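Local coordinates for protein probable amino acid aminotransferase (Mycobacterium tuberculosis, PDB 6Q1S) that is a probable amino acid aminotransferase of class IV, a two-subunit protein that holds 4'-deoxy-4'-aminopyridoxal-5'-phosphate and 2-oxoglutaric acid, at residues N158-L162 with G185-T189. Sequence-based numbering, arbitrary orientation.
With PMP (4'-deoxy-4'-aminopyridoxal-5'-phosphate), chain G; AKG (2-oxoglutaric acid), chain H.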
ATOM      1  N   ASN B 158      -2.124  -3.527  -5.926  1.00 20.90           N
ATOM      2  CA  ASN B 158      -1.590  -4.084  -7.165  1.00 21.40           C
ATOM      3  C   ASN B 158      -1.914  -5.567  -7.291  1.00 21.62           C
ATOM      4  O   ASN B 158      -2.304  -6.037  -8.366  1.00 22.05           O
ATOM      5  CB  ASN B 158      -0.080  -3.859  -7.228  1.00 21.48           C
ATOM      6  CG  ASN B 158       0.298  -2.398  -7.100  1.00 21.31           C
ATOM      7  OD1 ASN B 158       0.070  -1.774  -6.061  1.00 20.89           O
ATOM      8  ND2 ASN B 158       0.900  -1.849  -8.148  1.00 21.68           N
ATOM      9  N   MET B 159      -1.772  -6.317  -6.197  1.00 21.35           N
ATOM     10  CA  MET B 159      -2.036  -7.750  -6.244  1.00 21.58           C
ATOM     11  C   MET B 159      -3.529  -8.034  -6.355  1.00 22.48           C
ATOM     12  O   MET B 159      -3.936  -8.984  -7.034  1.00 22.21           O
ATOM     13  CB  MET B 159      -1.441  -8.426  -5.009  1.00 21.30           C
ATOM     14  CG  MET B 159       0.053  -8.191  -4.846  1.00 21.29           C
ATOM     15  SD  MET B 159       0.998  -8.660  -6.308  1.00 21.94           S
ATOM     16  CE  MET B 159       0.473 -10.360  -6.515  1.00 22.29           C
ATOM     17  N   ALA B 160      -4.359  -7.221  -5.698  1.00 22.62           N
ATOM     18  CA  ALA B 160      -5.805  -7.406  -5.784  1.00 21.35           C
ATOM     19  C   ALA B 160      -6.312  -7.141  -7.196  1.00 24.96           C
ATOM     20  O   ALA B 160      -7.230  -7.821  -7.670  1.00 23.56           O
ATOM     21  CB  ALA B 160      -6.511  -6.498  -4.778  1.00 20.89           C
ATOM     22  N   VAL B 161      -5.731  -6.153  -7.880  1.00 25.18           N
ATOM     23  CA  VAL B 161      -6.119  -5.867  -9.259  1.00 22.47           C
ATOM     24  C   VAL B 161      -5.806  -7.058 -10.154  1.00 22.84           C
ATOM     25  O   VAL B 161      -6.586  -7.405 -11.051  1.00 24.24           O
ATOM     26  CB  VAL B 161      -5.424  -4.582  -9.749  1.00 22.34           C
ATOM     27  CG1 VAL B 161      -5.458  -4.491 -11.264  1.00 22.90           C
ATOM     28  CG2 VAL B 161      -6.080  -3.358  -9.127  1.00 21.99           C
ATOM     29  N   LEU B 162      -4.668  -7.714  -9.919  1.00 22.84           N
ATOM     30  CA  LEU B 162      -4.315  -8.888 -10.709  1.00 23.35           C
ATOM     31  C   LEU B 162      -5.251 -10.055 -10.413  1.00 23.46           C
ATOM     32  O   LEU B 162      -5.616 -10.808 -11.322  1.00 25.51           O
ATOM     33  CB  LEU B 162      -2.863  -9.282 -10.444  1.00 23.34           C
ATOM     34  CG  LEU B 162      -1.802  -8.379 -11.074  1.00 23.45           C
ATOM     35  CD1 LEU B 162      -0.431  -8.674 -10.484  1.00 23.35           C
ATOM     36  CD2 LEU B 162      -1.786  -8.547 -12.585  1.00 24.07           C
ATOM     37  N   GLY B 185       1.164  -1.053 -16.027  1.00 24.74           N
ATOM     38  CA  GLY B 185       0.609  -2.246 -15.438  1.00 24.54           C
ATOM     39  C   GLY B 185       0.810  -2.253 -13.936  1.00 23.93           C
ATOM     40  O   GLY B 185       1.635  -1.509 -13.397  1.00 23.72           O
ATOM     41  N   PRO B 186       0.065  -3.105 -13.227  1.00 23.67           N
ATOM     42  CA  PRO B 186       0.276  -3.231 -11.774  1.00 23.12           C
ATOM     43  C   PRO B 186       1.643  -3.783 -11.406  1.00 23.38           C
ATOM     44  O   PRO B 186       2.038  -3.689 -10.236  1.00 25.00           O
ATOM     45  CB  PRO B 186      -0.848  -4.178 -11.335  1.00 22.98           C
ATOM     46  CG  PRO B 186      -1.215  -4.930 -12.577  1.00 23.54           C
ATOM     47  CD  PRO B 186      -1.038  -3.957 -13.702  1.00 23.89           C
ATOM     48  N   ARG B 187       2.373  -4.362 -12.367  1.00 23.67           N
ATOM     49  CA  ARG B 187       3.708  -4.877 -12.086  1.00 23.78           C
ATOM     50  C   ARG B 187       4.621  -4.784 -13.307  1.00 24.37           C
ATOM     51  O   ARG B 187       5.621  -5.511 -13.369  1.00 24.64           O
ATOM     52  CB  ARG B 187       3.630  -6.333 -11.603  1.00 23.78           C
ATOM     53  CG  ARG B 187       2.989  -7.286 -12.602  1.00 25.86           C
ATOM     54  CD  ARG B 187       2.927  -8.699 -12.050  1.00 24.26           C
ATOM     55  NE  ARG B 187       2.137  -9.594 -12.891  1.00 24.68           N
ATOM     56  CZ  ARG B 187       1.618 -10.745 -12.474  1.00 24.69           C
ATOM     57  NH1 ARG B 187       1.808 -11.147 -11.225  1.00 24.30           N
ATOM     58  NH2 ARG B 187       0.910 -11.496 -13.307  1.00 25.12           N
ATOM     59  N   SER B 188       4.321  -3.913 -14.268  1.00 24.62           N
ATOM     60  CA  SER B 188       5.082  -3.875 -15.508  1.00 25.25           C
ATOM     61  C   SER B 188       4.907  -2.519 -16.176  1.00 25.37           C
ATOM     62  O   SER B 188       4.068  -1.706 -15.779  1.00 25.01           O
ATOM     63  CB  SER B 188       4.645  -4.998 -16.452  1.00 25.73           C
ATOM     64  OG  SER B 188       3.231  -5.084 -16.508  1.00 25.58           O
ATOM     65  N   THR B 189       5.720  -2.292 -17.204  1.00 25.92           N
ATOM     66  CA  THR B 189       5.698  -1.077 -18.004  1.00 26.17           C
ATOM     67  C   THR B 189       5.107  -1.385 -19.371  1.00 26.72           C
ATOM     68  O   THR B 189       5.432  -2.408 -19.982  1.00 28.85           O
ATOM     69  CB  THR B 189       7.110  -0.497 -18.160  1.00 27.14           C
ATOM     70  OG1 THR B 189       7.638  -0.169 -16.868  1.00 27.73           O
ATOM     71  CG2 THR B 189       7.092   0.750 -19.030  1.00 27.75           C
TER
HETATM   72  N1  PMP G 301       5.356  -0.529 -12.855  1.00 23.88           N
HETATM   73  C2  PMP G 301       5.132  -1.064 -11.631  1.00 23.40           C
HETATM   74  C2A PMP G 301       3.975  -0.579 -10.797  1.00 22.89           C
HETATM   75  C3  PMP G 301       6.024  -2.129 -11.106  1.00 23.42           C
HETATM   76  O3  PMP G 301       5.820  -2.682  -9.880  1.00 22.97           O
HETATM   77  C4  PMP G 301       7.144  -2.566 -11.969  1.00 23.99           C
HETATM   78  C4A PMP G 301       8.106  -3.643 -11.526  1.00 26.07           C
HETATM   79  N4A PMP G 301       7.372  -4.903 -11.321  1.00 26.70           N
HETATM   80  C5  PMP G 301       7.281  -1.901 -13.286  1.00 24.48           C
HETATM   81  C6  PMP G 301       6.370  -0.913 -13.650  1.00 24.39           C
HETATM   82  C5A PMP G 301       8.403  -2.293 -14.222  1.00 27.03           C
HETATM   83  O4P PMP G 301       9.654  -1.917 -13.650  1.00 28.54           O
HETATM   84  P   PMP G 301      10.983  -2.776 -13.945  1.00 29.28           P
HETATM   85  O1P PMP G 301      10.762  -4.184 -13.447  1.00 29.28           O
HETATM   86  O2P PMP G 301      11.237  -2.783 -15.435  1.00 32.23           O
HETATM   87  O3P PMP G 301      12.149  -2.148 -13.222  1.00 27.02           O
HETATM   88  C1  AKG H 302       6.847  -9.812 -11.627  1.00 38.59           C
HETATM   89  O1  AKG H 302       5.847 -10.443 -12.029  1.00 38.84           O
HETATM   90  O2  AKG H 302       7.951  -9.882 -12.210  1.00 39.17           O
HETATM   91  C2  AKG H 302       6.725  -8.965 -10.443  1.00 37.11           C
HETATM   92  O5  AKG H 302       7.026  -7.784 -10.505  1.00 38.19           O
HETATM   93  C3  AKG H 302       6.219  -9.554  -9.146  1.00 34.28           C
HETATM   94  C4  AKG H 302       4.702  -9.426  -9.089  1.00 32.69           C
HETATM   95  C5  AKG H 302       4.090 -10.729  -8.635  1.00 31.45           C
HETATM   96  O3  AKG H 302       4.854 -11.641  -8.253  1.00 31.51           O
HETATM   97  O4  AKG H 302       2.846 -10.849  -8.665  1.00 29.79           O
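Asn158 donates a hydrogen bond from ND2 to the carbonyl O of Pro186, 3.0 Å away (N-H...O angle 158°). The donor lies in the carbonyl plane, on a lone pair, and the oxygen sits close to the plane of the Asn158 amide. Beside this bond the Pro186 ring packs against helix 156-166. Its CB meets Asn158 CB, and its CG lies 3.7 Å from CD2 of Leu162. Val161 CG1 adds a looser contact with the same CG. The other Leu162 branch, CD1, lies over one face of the Arg187 guanidinium, off centre toward the rim, 3.4 Å from NH1. At the guanidinium edge, in plane, NH1 donates to O4 of 2-oxoglutaric acid at 2.8 Å, though the bond is bent (131°). The Arg187 chain runs extended from CG to NE, and its CD packs beside the same ligand. Met159 bends at chi2 and chi3 and brings CE to 3.2 Å from that O4. The Arg187 carbonyl O accepts a hydrogen bond from N4A of 4'-deoxy-4'-aminopyridoxal-5'-phosphate at 2.8 Å. Further out, Asp172 makes a long, weak ion pair with Arg187 NE, and Trp145 of the second subunit packs on Val161. Helix 156-166 thus backs the loop lining both ligand pockets, consistent with a class IV aminotransferase.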